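Local coordinates for protein aromatic-amino-acid transaminase TyrB (Burkholderia cenocepacia K56-2Valvano, PDB 4WD2) that probably catalyses the pyridoxal-phosphate-dependent transfer of amino groups between aromatic amino acids and 2-oxo acids, at residues A[110-115]-A[136-141]; A[120-125]-A[215-220]; A[363-368]-A[402-407]. All coordinates share one frame; numbering follows the deposited sequence. Where two conformers were deposited one is given.

Contacts 1 and 2 belong to one neighbourhood, while contact 3 lies apart from it. The first two, with centres about 12 Å apart, share helix 110-125: its first turns meet the loop after strand 131-135, and its last turns pack on strand 215-220 of the mixed sheet. Their segments alternate along the chain, and a probable His141-Asp219 hydrogen bond joins the start of helix 141-147 to strand 215-220 beside the cofactor. Contact 3 comes later in the sequence, about 31 Å from contact 1 and about 40 Å from contact 2 between centres, where two helices near the C-terminus pair. Contacts 1 and 2 both touch the second subunit; contact 3 touches no other chain of the assembly.

Contact 1: A[110-115]-A[136-141]; sequences GGSGAL and PSWENH
Trp138 turns one edge of its indole to helix 110-125: Ser112 OG lies near the ring plane, 3.4 Å from CH2, while Asn140 CB sits over one face and His141 CD2 at the edge. The imidazole of His141 has Trp138 CB above one face, with Leu115 CD1 and Ser137 CB at its edge. These groups border the cofactor site of a class I/II aminotransferase, in which the glycine-rich start of the helix receives the phosphate. Gly111 N and Ser112 OG both hydrogen-bond phosphate oxygens of the modified Lys254, and the helix N-terminus probably adds electrostatic attraction. Gly110, just before them, has a positive phi (70°) that glycine adopts easily, and a serine at 112 supplies a short hydroxyl that also bonds Ser292 OG of the second subunit. With CG of Trp138 anti to the backbone N (chi1 -176°), the indole reaches from its loop to the helix; as in related aminotransferases, it probably flanks the cofactor ring. Leu115 supplies the apolar link, its CD1 approaching Trp138 CZ3 obliquely at 3.7 Å and His141 CD2 at 3.9 Å. Leucine fits because CD1 meets both rings while the side chain also packs on Leu184, Phe217 and Ala249 of the sheet. Histidine, in turn, offers two ring nitrogens: NE2 hydrogen-bonds Asp219 OD2, and ND1 is joined to Ser137 OG at 2.7 Å.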
ATOM      1  N   GLY A 110       6.616  -1.853  -2.708  1.00  9.66           N
ATOM      2  CA  GLY A 110       7.484  -1.636  -3.848  1.00  8.92           C
ATOM      3  C   GLY A 110       8.418  -0.470  -3.593  1.00 10.08           C
ATOM      4  O   GLY A 110       8.479   0.069  -2.491  1.00 10.01           O
ATOM      5  N   GLY A 111       9.166  -0.087  -4.615  1.00 11.86           N
ATOM      6  CA  GLY A 111      10.003   1.094  -4.522  1.00 10.64           C
ATOM      7  C   GLY A 111       9.153   2.353  -4.465  1.00  9.16           C
ATOM      8  O   GLY A 111       9.550   3.346  -3.851  1.00  9.25           O
ATOM      9  N   SER A 112       7.987   2.311  -5.105  1.00  8.81           N
ATOM     10  CA  SER A 112       7.052   3.436  -5.091  1.00 11.15           C
ATOM     11  C   SER A 112       6.623   3.769  -3.676  1.00 11.12           C
ATOM     12  O   SER A 112       6.622   4.936  -3.272  1.00 11.79           O
ATOM     13  CB  SER A 112       5.801   3.132  -5.927  1.00 12.95           C
ATOM     14  OG  SER A 112       6.108   2.874  -7.282  1.00 15.06           O
ATOM     15  N   GLY A 113       6.226   2.733  -2.941  1.00  8.99           N
ATOM     16  CA  GLY A 113       5.784   2.893  -1.572  1.00  8.08           C
ATOM     17  C   GLY A 113       6.867   3.494  -0.701  1.00  7.39           C
ATOM     18  O   GLY A 113       6.585   4.273   0.207  1.00  9.62           O
ATOM     19  N   ALA A 114       8.114   3.141  -0.989  1.00  7.97           N
ATOM     20  CA  ALA A 114       9.244   3.671  -0.237  1.00  7.80           C
ATOM     21  C   ALA A 114       9.426   5.154  -0.527  1.00  9.32           C
ATOM     22  O   ALA A 114       9.709   5.940   0.372  1.00  7.79           O
ATOM     23  CB  ALA A 114      10.510   2.903  -0.568  1.00  7.28           C
ATOM     24  N   LEU A 115       9.255   5.532  -1.792  1.00 10.44           N
ATOM     25  CA  LEU A 115       9.364   6.927  -2.186  1.00  7.96           C
ATOM     26  C   LEU A 115       8.260   7.751  -1.517  1.00  8.49           C
ATOM     27  O   LEU A 115       8.499   8.869  -1.046  1.00  8.85           O
ATOM     28  CB  LEU A 115       9.295   7.053  -3.710  1.00  7.48           C
ATOM     29  CG  LEU A 115      10.506   6.537  -4.503  1.00  6.65           C
ATOM     30  CD1 LEU A 115      10.157   6.377  -5.984  1.00  7.79           C
ATOM     31  CD2 LEU A 115      11.693   7.469  -4.338  1.00  6.36           C
ATOM     32  N   PRO A 136      16.456  13.588 -17.838  1.00 13.70           N
ATOM     33  CA  PRO A 136      15.114  13.262 -17.346  1.00 13.59           C
ATOM     34  C   PRO A 136      15.161  12.277 -16.176  1.00 12.70           C
ATOM     35  O   PRO A 136      16.246  11.913 -15.729  1.00 10.81           O
ATOM     36  CB  PRO A 136      14.462  12.614 -18.567  1.00 13.60           C
ATOM     37  CG  PRO A 136      15.594  11.849 -19.173  1.00 10.97           C
ATOM     38  CD  PRO A 136      16.848  12.687 -18.937  1.00 13.55           C
ATOM     39  N   SER A 137      13.999  11.845 -15.696  1.00 12.03           N
ATOM     40  CA  SER A 137      13.960  10.862 -14.618  1.00 13.17           C
ATOM     41  C   SER A 137      12.745   9.950 -14.760  1.00 13.23           C
ATOM     42  O   SER A 137      11.957  10.109 -15.686  1.00 14.97           O
ATOM     43  CB  SER A 137      13.951  11.558 -13.256  1.00 14.05           C
ATOM     44  OG  SER A 137      14.157  10.630 -12.204  1.00 14.41           O
ATOM     45  N   TRP A 138      12.615   8.993 -13.848  1.00 15.61           N
ATOM     46  CA  TRP A 138      11.466   8.089 -13.806  1.00 16.24           C
ATOM     47  C   TRP A 138      10.167   8.886 -13.845  1.00 16.25           C
ATOM     48  O   TRP A 138      10.010   9.868 -13.117  1.00 14.43           O
ATOM     49  CB  TRP A 138      11.506   7.209 -12.550  1.00 15.55           C
ATOM     50  CG  TRP A 138      10.407   6.184 -12.487  1.00 15.38           C
ATOM     51  CD1 TRP A 138      10.031   5.329 -13.478  1.00 17.01           C
ATOM     52  CD2 TRP A 138       9.558   5.893 -11.368  1.00 16.07           C
ATOM     53  NE1 TRP A 138       8.997   4.532 -13.056  1.00 16.86           N
ATOM     54  CE2 TRP A 138       8.686   4.858 -11.762  1.00 16.63           C
ATOM     55  CE3 TRP A 138       9.447   6.408 -10.074  1.00 14.91           C
ATOM     56  CZ2 TRP A 138       7.717   4.325 -10.908  1.00 16.02           C
ATOM     57  CZ3 TRP A 138       8.478   5.878  -9.226  1.00 14.83           C
ATOM     58  CH2 TRP A 138       7.632   4.847  -9.648  1.00 14.69           C
ATOM     59  N   GLU A 139       9.246   8.448 -14.696  1.00 18.48           N
ATOM     60  CA  GLU A 139       8.007   9.169 -14.973  1.00 21.79           C
ATOM     61  C   GLU A 139       7.140   9.483 -13.743  1.00 21.10           C
ATOM     62  O   GLU A 139       6.310  10.388 -13.788  1.00 23.27           O
ATOM     63  CB  GLU A 139       7.166   8.380 -15.990  1.00 25.78           C
ATOM     64  CG  GLU A 139       6.786   6.956 -15.556  1.00 28.38           C
ATOM     65  CD  GLU A 139       7.795   5.899 -15.994  1.00 30.54           C
ATOM     66  OE1 GLU A 139       8.886   6.270 -16.480  1.00 31.64           O
ATOM     67  OE2 GLU A 139       7.490   4.694 -15.850  1.00 31.14           O
ATOM     68  N   ASN A 140       7.326   8.761 -12.644  1.00 18.40           N
ATOM     69  CA  ASN A 140       6.468   8.974 -11.485  1.00 15.58           C
ATOM     70  C   ASN A 140       7.134   9.716 -10.325  1.00 12.51           C
ATOM     71  O   ASN A 140       6.505   9.953  -9.296  1.00 11.41           O
ATOM     72  CB  ASN A 140       5.920   7.630 -11.011  1.00 17.53           C
ATOM     73  CG  ASN A 140       4.986   6.995 -12.038  1.00 21.09           C
ATOM     74  OD1 ASN A 140       4.165   7.675 -12.653  1.00 20.38           O
ATOM     75  ND2 ASN A 140       5.122   5.689 -12.234  1.00 23.69           N
ATOM     76  N   HIS A 141       8.394  10.101 -10.504  1.00 11.40           N
ATOM     77  CA  HIS A 141       9.118  10.867  -9.489  1.00 11.46           C
ATOM     78  C   HIS A 141       8.464  12.219  -9.230  1.00 12.13           C
ATOM     79  O   HIS A 141       8.199  12.579  -8.082  1.00 12.72           O
ATOM     80  CB  HIS A 141      10.574  11.076  -9.909  1.00 11.39           C
ATOM     81  CG  HIS A 141      11.493   9.961  -9.506  1.00 12.18           C
ATOM     82  ND1 HIS A 141      12.678   9.709 -10.158  1.00 12.25           N
ATOM     83  CD2 HIS A 141      11.408   9.052  -8.506  1.00 11.61           C
ATOM     84  CE1 HIS A 141      13.285   8.683  -9.582  1.00 12.82           C
ATOM     85  NE2 HIS A 141      12.533   8.265  -8.581  1.00 12.14           N
TER

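Contact 2: A[120-125]-A[215-220]; sequences DFLKRY and LPFVDM
Leu122 makes this a buried, purely apolar helix-on-sheet contact, one side chain of helix 110-125 packing on Leu215 and Phe217 of an inner strand. Its two methyls divide the work. CD2 lies 4.1 Å from Leu215 CD1, the two leucines running past each other in opposite directions, whereas CD1 comes obliquely to the phenyl ring, 3.9 Å from Phe217 CD1. Leu122 carries CG beside its backbone N (chi1 -72°), and the nearly extended second torsion spreads the fork across both partners. Strand 215-220 belongs to the mixed, largely parallel sheet of the large domain in fold type I pyridoxal-phosphate enzymes. Alternation along the strand sends Leu215 and Phe217 toward the helix, while Pro216 and Val218 pack on helix 234-241 instead. Large hydrophobic residues therefore suit both layers, and phenylalanine is broad enough to touch Leu247 and Ala249 of the adjacent strand as well. Its backbone is hydrogen-bonded to Val183 and Leu185 of strand 182-186, the other neighbour. Leu122 is further packed by Leu247 and Phe150, and Leu215 meets Met9 of the second subunit.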
ATOM      1  N   ASP A 120       6.457  11.667   2.460  1.00 10.33           N
ATOM      2  CA  ASP A 120       5.512  12.128   3.478  1.00 11.73           C
ATOM      3  C   ASP A 120       6.230  12.488   4.794  1.00 12.00           C
ATOM      4  O   ASP A 120       5.891  13.476   5.448  1.00 12.85           O
ATOM      5  CB  ASP A 120       4.429  11.066   3.730  1.00 12.13           C
ATOM      6  CG  ASP A 120       3.353  11.035   2.634  1.00 14.24           C
ATOM      7  OD1 ASP A 120       3.334  11.937   1.770  1.00 15.14           O
ATOM      8  OD2 ASP A 120       2.509  10.114   2.653  1.00 15.04           O
ATOM      9  N   PHE A 121       7.203  11.671   5.182  1.00 10.08           N
ATOM     10  CA  PHE A 121       8.062  11.960   6.333  1.00 10.59           C
ATOM     11  C   PHE A 121       8.847  13.259   6.118  1.00 10.92           C
ATOM     12  O   PHE A 121       8.890  14.117   6.996  1.00 12.60           O
ATOM     13  CB  PHE A 121       9.024  10.779   6.591  1.00 10.90           C
ATOM     14  CG  PHE A 121      10.207  11.114   7.481  1.00 11.64           C
ATOM     15  CD1 PHE A 121      10.051  11.247   8.854  1.00 12.65           C
ATOM     16  CD2 PHE A 121      11.475  11.263   6.943  1.00 11.07           C
ATOM     17  CE1 PHE A 121      11.137  11.547   9.671  1.00 11.01           C
ATOM     18  CE2 PHE A 121      12.564  11.561   7.754  1.00 11.06           C
ATOM     19  CZ  PHE A 121      12.394  11.700   9.118  1.00 10.64           C
ATOM     20  N   LEU A 122       9.459  13.402   4.947  1.00  9.47           N
ATOM     21  CA  LEU A 122      10.250  14.588   4.640  1.00  9.72           C
ATOM     22  C   LEU A 122       9.419  15.871   4.596  1.00 10.50           C
ATOM     23  O   LEU A 122       9.871  16.915   5.057  1.00 11.43           O
ATOM     24  CB  LEU A 122      10.984  14.409   3.312  1.00  9.68           C
ATOM     25  CG  LEU A 122      12.167  13.437   3.274  1.00  9.08           C
ATOM     26  CD1 LEU A 122      12.679  13.292   1.855  1.00  9.31           C
ATOM     27  CD2 LEU A 122      13.288  13.895   4.207  1.00  8.94           C
ATOM     28  N   LYS A 123       8.215  15.801   4.044  1.00 12.51           N
ATOM     29  CA  LYS A 123       7.337  16.977   3.968  1.00 13.03           C
ATOM     30  C   LYS A 123       6.972  17.473   5.355  1.00 13.00           C
ATOM     31  O   LYS A 123       6.861  18.677   5.595  1.00 12.37           O
ATOM     32  CB  LYS A 123       6.068  16.659   3.173  1.00 14.15           C
ATOM     33  CG  LYS A 123       5.094  17.824   3.051  1.00 16.97           C
ATOM     34  CD  LYS A 123       5.753  19.013   2.348  1.00 18.70           C
ATOM     35  CE  LYS A 123       4.833  20.228   2.331  1.00 20.84           C
ATOM     36  NZ  LYS A 123       5.426  21.340   1.533  1.00 22.10           N
ATOM     37  N   ARG A 124       6.807  16.529   6.272  1.00 13.23           N
ATOM     38  CA  ARG A 124       6.369  16.844   7.618  1.00 17.05           C
ATOM     39  C   ARG A 124       7.484  17.508   8.413  1.00 17.09           C
ATOM     40  O   ARG A 124       7.224  18.408   9.218  1.00 18.11           O
ATOM     41  CB  ARG A 124       5.880  15.574   8.323  1.00 18.98           C
ATOM     42  CG  ARG A 124       5.350  15.822   9.706  1.00 23.01           C
ATOM     43  CD  ARG A 124       4.273  14.827  10.090  1.00 25.72           C
ATOM     44  NE  ARG A 124       3.885  15.034  11.478  1.00 29.61           N
ATOM     45  CZ  ARG A 124       4.416  14.370  12.495  1.00 30.93           C
ATOM     46  NH1 ARG A 124       5.328  13.438  12.264  1.00 31.64           N
ATOM     47  NH2 ARG A 124       4.022  14.620  13.734  1.00 32.64           N
ATOM     48  N   TYR A 125       8.724  17.092   8.162  1.00 15.06           N
ATOM     49  CA  TYR A 125       9.854  17.592   8.940  1.00 15.27           C
ATOM     50  C   TYR A 125      10.757  18.551   8.183  1.00 14.22           C
ATOM     51  O   TYR A 125      11.558  19.253   8.790  1.00 15.68           O
ATOM     52  CB  TYR A 125      10.660  16.415   9.490  1.00 14.61           C
ATOM     53  CG  TYR A 125       9.908  15.729  10.606  1.00 16.47           C
ATOM     54  CD1 TYR A 125       9.773  16.340  11.848  1.00 16.58           C
ATOM     55  CD2 TYR A 125       9.293  14.498  10.409  1.00 16.21           C
ATOM     56  CE1 TYR A 125       9.073  15.738  12.870  1.00 17.51           C
ATOM     57  CE2 TYR A 125       8.585  13.884  11.432  1.00 17.09           C
ATOM     58  CZ  TYR A 125       8.480  14.510  12.659  1.00 17.71           C
ATOM     59  OH  TYR A 125       7.773  13.910  13.680  1.00 17.96           O
ATOM     60  N   LEU A 215      20.022  16.716   1.275  1.00 13.39           N
ATOM     61  CA  LEU A 215      19.322  15.486   1.621  1.00 13.80           C
ATOM     62  C   LEU A 215      19.173  14.560   0.426  1.00 11.77           C
ATOM     63  O   LEU A 215      18.184  14.644  -0.304  1.00 11.93           O
ATOM     64  CB  LEU A 215      17.937  15.799   2.184  1.00 15.27           C
ATOM     65  CG  LEU A 215      17.861  16.008   3.686  1.00 18.10           C
ATOM     66  CD1 LEU A 215      16.476  16.517   4.056  1.00 18.42           C
ATOM     67  CD2 LEU A 215      18.172  14.696   4.392  1.00 18.93           C
ATOM     68  N   PRO A 216      20.140  13.654   0.237  1.00 10.72           N
ATOM     69  CA  PRO A 216      20.075  12.697  -0.868  1.00 11.20           C
ATOM     70  C   PRO A 216      19.015  11.627  -0.645  1.00 10.56           C
ATOM     71  O   PRO A 216      18.952  10.985   0.416  1.00  9.86           O
ATOM     72  CB  PRO A 216      21.481  12.086  -0.889  1.00  9.16           C
ATOM     73  CG  PRO A 216      21.965  12.213   0.511  1.00 10.05           C
ATOM     74  CD  PRO A 216      21.381  13.511   1.020  1.00 11.02           C
ATOM     75  N   PHE A 217      18.170  11.463  -1.653  1.00 10.19           N
ATOM     76  CA  PHE A 217      17.178  10.402  -1.695  1.00 11.34           C
ATOM     77  C   PHE A 217      17.573   9.479  -2.845  1.00 10.49           C
ATOM     78  O   PHE A 217      17.325   9.781  -4.014  1.00 10.99           O
ATOM     79  CB  PHE A 217      15.766  10.976  -1.888  1.00 12.23           C
ATOM     80  CG  PHE A 217      14.657  10.087  -1.374  1.00 11.43           C
ATOM     81  CD1 PHE A 217      13.476  10.640  -0.924  1.00 10.38           C
ATOM     82  CD2 PHE A 217      14.797   8.710  -1.343  1.00 11.57           C
ATOM     83  CE1 PHE A 217      12.459   9.843  -0.455  1.00 10.95           C
ATOM     84  CE2 PHE A 217      13.782   7.907  -0.873  1.00 10.31           C
ATOM     85  CZ  PHE A 217      12.609   8.475  -0.427  1.00 10.49           C
ATOM     86  N   VAL A 218      18.225   8.372  -2.513  1.00  9.42           N
ATOM     87  CA  VAL A 218      18.695   7.448  -3.534  1.00  8.57           C
ATOM     88  C   VAL A 218      17.613   6.439  -3.877  1.00  8.20           C
ATOM     89  O   VAL A 218      17.024   5.820  -2.987  1.00  8.75           O
ATOM     90  CB  VAL A 218      19.961   6.708  -3.097  1.00  9.37           C
ATOM     91  CG1 VAL A 218      20.449   5.801  -4.219  1.00  9.65           C
ATOM     92  CG2 VAL A 218      21.048   7.705  -2.707  1.00  8.76           C
ATOM     93  N   ASP A 219      17.345   6.316  -5.173  1.00  8.17           N
ATOM     94  CA  ASP A 219      16.351   5.397  -5.721  1.00  9.70           C
ATOM     95  C   ASP A 219      17.110   4.241  -6.378  1.00  8.45           C
ATOM     96  O   ASP A 219      17.720   4.417  -7.436  1.00  7.50           O
ATOM     97  CB  ASP A 219      15.444   6.131  -6.733  1.00  9.99           C
ATOM     98  CG  ASP A 219      14.241   5.306  -7.180  1.00 11.27           C
ATOM     99  OD1 ASP A 219      14.227   4.074  -6.981  1.00 13.13           O
ATOM    100  OD2 ASP A 219      13.303   5.900  -7.752  1.00 10.27           O
ATOM    101  N   MET A 220      17.103   3.076  -5.728  1.00  6.38           N
ATOM    102  CA  MET A 220      17.796   1.906  -6.247  1.00  6.49           C
ATOM    103  C   MET A 220      16.787   0.835  -6.623  1.00  8.34           C
ATOM    104  O   MET A 220      16.476  -0.044  -5.825  1.00 10.46           O
ATOM    105  CB  MET A 220      18.801   1.363  -5.221  1.00  7.30           C
ATOM    106  CG  MET A 220      19.694   0.251  -5.772  1.00  8.08           C
ATOM    107  SD  MET A 220      21.019  -0.195  -4.651  1.00 12.55           S
ATOM    108  CE  MET A 220      20.071  -0.538  -3.169  1.00 12.19           C
TER

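Contact 3: A[363-368]-A[402-407]; sequences ESQVDA and KVLKSG
Gln365 bridges from helix 363-371 to the end of helix 393-405, beginning with its aliphatic stem. CB and CG both rest on one methyl of Val403, CG1, each at 3.7 Å; this is where the backbones come nearest, with the CA atoms of Gln365 and Val403 6.6 Å apart. Valine suits the spot because its CG1, anti to the backbone N (chi1 173°), sets a compact methyl against CB and CG of Gln365. Beyond CG the chain is extended (chi2 171°), which brings the amide alongside the last carbonyls of helix 393-405. There the two amide atoms part company. OE1 accepts a hydrogen bond from Thr362 N, just ahead of its own helix, which helps fix the rotation of the group. NE2 lies 4.2 Å from Leu404 CD2 and works through water: it gives a 3.0 Å bond to one water that donates to Leu404 O, and a weak one to a second water that donates to Val403 O, at 2.6 Å, and to Gly407 O. A glutamine serves here because it offers donor and acceptor on one uncharged arm. Gly407 N bonds Leu404 O, and the waters add partners as the helix runs out. A positive-phi glycine (Gly407, 93°), a conformation glycine adopts easily, is typical of a helix C-terminus, here in what is probably the small domain of the aminotransferase fold.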
ATOM      1  N   GLU A 363      11.793  11.989 -32.518  1.00 15.28           N
ATOM      2  CA  GLU A 363      10.408  11.532 -32.456  1.00 15.97           C
ATOM      3  C   GLU A 363       9.952  11.020 -33.823  1.00 14.90           C
ATOM      4  O   GLU A 363       9.249  10.008 -33.903  1.00 13.14           O
ATOM      5  CB  GLU A 363       9.484  12.648 -31.947  1.00 18.99           C
ATOM      6  CG  GLU A 363       9.615  12.906 -30.440  1.00 20.92           C
ATOM      7  CD  GLU A 363       8.504  13.782 -29.877  1.00 24.76           C
ATOM      8  OE1 GLU A 363       7.548  14.090 -30.620  1.00 26.34           O
ATOM      9  OE2 GLU A 363       8.585  14.161 -28.688  1.00 26.10           O
ATOM     10  N   SER A 364      10.377  11.704 -34.887  1.00 14.51           N
ATOM     11  CA  SER A 364      10.135  11.247 -36.256  1.00 13.07           C
ATOM     12  C   SER A 364      10.746   9.873 -36.508  1.00 16.83           C
ATOM     13  O   SER A 364      10.110   9.007 -37.103  1.00 16.73           O
ATOM     14  CB  SER A 364      10.702  12.241 -37.272  1.00 13.87           C
ATOM     15  OG  SER A 364       9.707  13.135 -37.723  1.00 14.70           O
ATOM     16  N   GLN A 365      11.985   9.683 -36.067  1.00 16.50           N
ATOM     17  CA  GLN A 365      12.673   8.412 -36.261  1.00 11.77           C
ATOM     18  C   GLN A 365      11.982   7.297 -35.482  1.00 12.74           C
ATOM     19  O   GLN A 365      11.942   6.149 -35.928  1.00 11.22           O
ATOM     20  CB  GLN A 365      14.140   8.539 -35.854  1.00 13.72           C
ATOM     21  CG  GLN A 365      14.979   9.259 -36.908  1.00 15.60           C
ATOM     22  CD  GLN A 365      16.383   9.582 -36.430  1.00 15.72           C
ATOM     23  OE1 GLN A 365      16.582  10.004 -35.292  1.00 14.15           O
ATOM     24  NE2 GLN A 365      17.365   9.385 -37.304  1.00 17.04           N
ATOM     25  N   VAL A 366      11.428   7.642 -34.325  1.00 12.00           N
ATOM     26  CA  VAL A 366      10.652   6.686 -33.546  1.00 11.67           C
ATOM     27  C   VAL A 366       9.389   6.296 -34.318  1.00 11.27           C
ATOM     28  O   VAL A 366       8.981   5.134 -34.311  1.00 12.00           O
ATOM     29  CB  VAL A 366      10.264   7.251 -32.155  1.00 16.57           C
ATOM     30  CG1 VAL A 366       9.343   6.279 -31.411  1.00 16.71           C
ATOM     31  CG2 VAL A 366      11.510   7.546 -31.315  1.00 16.19           C
ATOM     32  N   ASP A 367       8.768   7.272 -34.979  1.00 12.00           N
ATOM     33  CA  ASP A 367       7.592   7.000 -35.808  1.00 13.57           C
ATOM     34  C   ASP A 367       7.956   6.065 -36.949  1.00 12.52           C
ATOM     35  O   ASP A 367       7.250   5.095 -37.220  1.00 14.23           O
ATOM     36  CB  ASP A 367       6.999   8.288 -36.384  1.00 15.08           C
ATOM     37  CG  ASP A 367       6.237   9.105 -35.357  1.00 16.59           C
ATOM     38  OD1 ASP A 367       5.807   8.543 -34.327  1.00 17.64           O
ATOM     39  OD2 ASP A 367       6.060  10.319 -35.598  1.00 17.52           O
ATOM     40  N   ALA A 368       9.057   6.374 -37.629  1.00 12.55           N
ATOM     41  CA  ALA A 368       9.527   5.555 -38.743  1.00 12.98           C
ATOM     42  C   ALA A 368       9.832   4.128 -38.293  1.00 13.75           C
ATOM     43  O   ALA A 368       9.427   3.163 -38.940  1.00 15.24           O
ATOM     44  CB  ALA A 368      10.753   6.180 -39.381  1.00 13.19           C
ATOM     45  N   LYS A 402      19.071   1.069 -40.277  1.00 18.12           N
ATOM     46  CA  LYS A 402      18.507   1.673 -41.485  1.00 17.30           C
ATOM     47  C   LYS A 402      17.940   3.063 -41.210  1.00 16.55           C
ATOM     48  O   LYS A 402      18.156   3.985 -41.991  1.00 16.04           O
ATOM     49  CB  LYS A 402      17.419   0.778 -42.079  1.00 17.25           C
ATOM     50  CG  LYS A 402      17.951  -0.466 -42.764  1.00 17.17           C
ATOM     51  CD  LYS A 402      16.817  -1.342 -43.251  1.00 18.19           C
ATOM     52  CE  LYS A 402      17.335  -2.616 -43.892  1.00 19.75           C
ATOM     53  NZ  LYS A 402      16.251  -3.631 -44.035  1.00 21.87           N
ATOM     54  N   VAL A 403      17.220   3.213 -40.100  1.00 16.54           N
ATOM     55  CA  VAL A 403      16.625   4.506 -39.766  1.00 17.57           C
ATOM     56  C   VAL A 403      17.706   5.556 -39.494  1.00 18.83           C
ATOM     57  O   VAL A 403      17.630   6.679 -40.000  1.00 21.24           O
ATOM     58  CB  VAL A 403      15.675   4.398 -38.548  1.00 15.30           C
ATOM     59  CG1 VAL A 403      15.213   5.774 -38.108  1.00 12.42           C
ATOM     60  CG2 VAL A 403      14.471   3.530 -38.894  1.00 14.17           C
ATOM     61  N   LEU A 404      18.723   5.191 -38.720  1.00 17.68           N
ATOM     62  CA  LEU A 404      19.825   6.111 -38.442  1.00 18.89           C
ATOM     63  C   LEU A 404      20.594   6.482 -39.714  1.00 18.70           C
ATOM     64  O   LEU A 404      20.920   7.647 -39.932  1.00 19.17           O
ATOM     65  CB  LEU A 404      20.792   5.511 -37.414  1.00 19.93           C
ATOM     66  CG  LEU A 404      20.396   5.461 -35.933  1.00 19.30           C
ATOM     67  CD1 LEU A 404      21.476   4.768 -35.121  1.00 19.26           C
ATOM     68  CD2 LEU A 404      20.143   6.857 -35.390  1.00 20.51           C
ATOM     69  N   LYS A 405      20.886   5.488 -40.546  1.00 18.44           N
ATOM     70  CA  LYS A 405      21.662   5.709 -41.765  1.00 20.32           C
ATOM     71  C   LYS A 405      20.944   6.626 -42.745  1.00 22.05           C
ATOM     72  O   LYS A 405      21.557   7.497 -43.360  1.00 23.19           O
ATOM     73  CB  LYS A 405      21.972   4.375 -42.448  1.00 20.20           C
ATOM     74  CG  LYS A 405      22.743   4.510 -43.748  1.00 21.71           C
ATOM     75  CD  LYS A 405      24.137   5.078 -43.516  1.00 23.44           C
ATOM     76  CE  LYS A 405      24.879   5.232 -44.825  1.00 25.17           C
ATOM     77  NZ  LYS A 405      26.306   5.619 -44.628  1.00 26.70           N
ATOM     78  N   SER A 406      19.636   6.427 -42.878  1.00 22.74           N
ATOM     79  CA  SER A 406      18.818   7.210 -43.804  0.55 24.71           C
ATOM     80  C   SER A 406      18.788   8.687 -43.426  1.00 26.41           C
ATOM     81  O   SER A 406      18.368   9.531 -44.212  1.00 26.71           O
ATOM     82  CB  SER A 406      17.397   6.653 -43.853  0.55 23.81           C
ATOM     83  OG  SER A 406      17.391   5.320 -44.330  0.55 23.47           O
ATOM     84  N   GLY A 407      19.229   8.994 -42.210  1.00 30.15           N
ATOM     85  CA  GLY A 407      19.338  10.369 -41.762  1.00 33.84           C
ATOM     86  C   GLY A 407      18.117  10.863 -41.019  1.00 36.13           C
ATOM     87  O   GLY A 407      17.010  10.362 -41.225  1.00 35.06           O
TER
HETATM   88  O   HOH W   1      15.798   8.465 -40.181  1.00 28.12           O
HETATM   89  O   HOH W   2      20.322   9.902 -37.782  1.00 33.73           O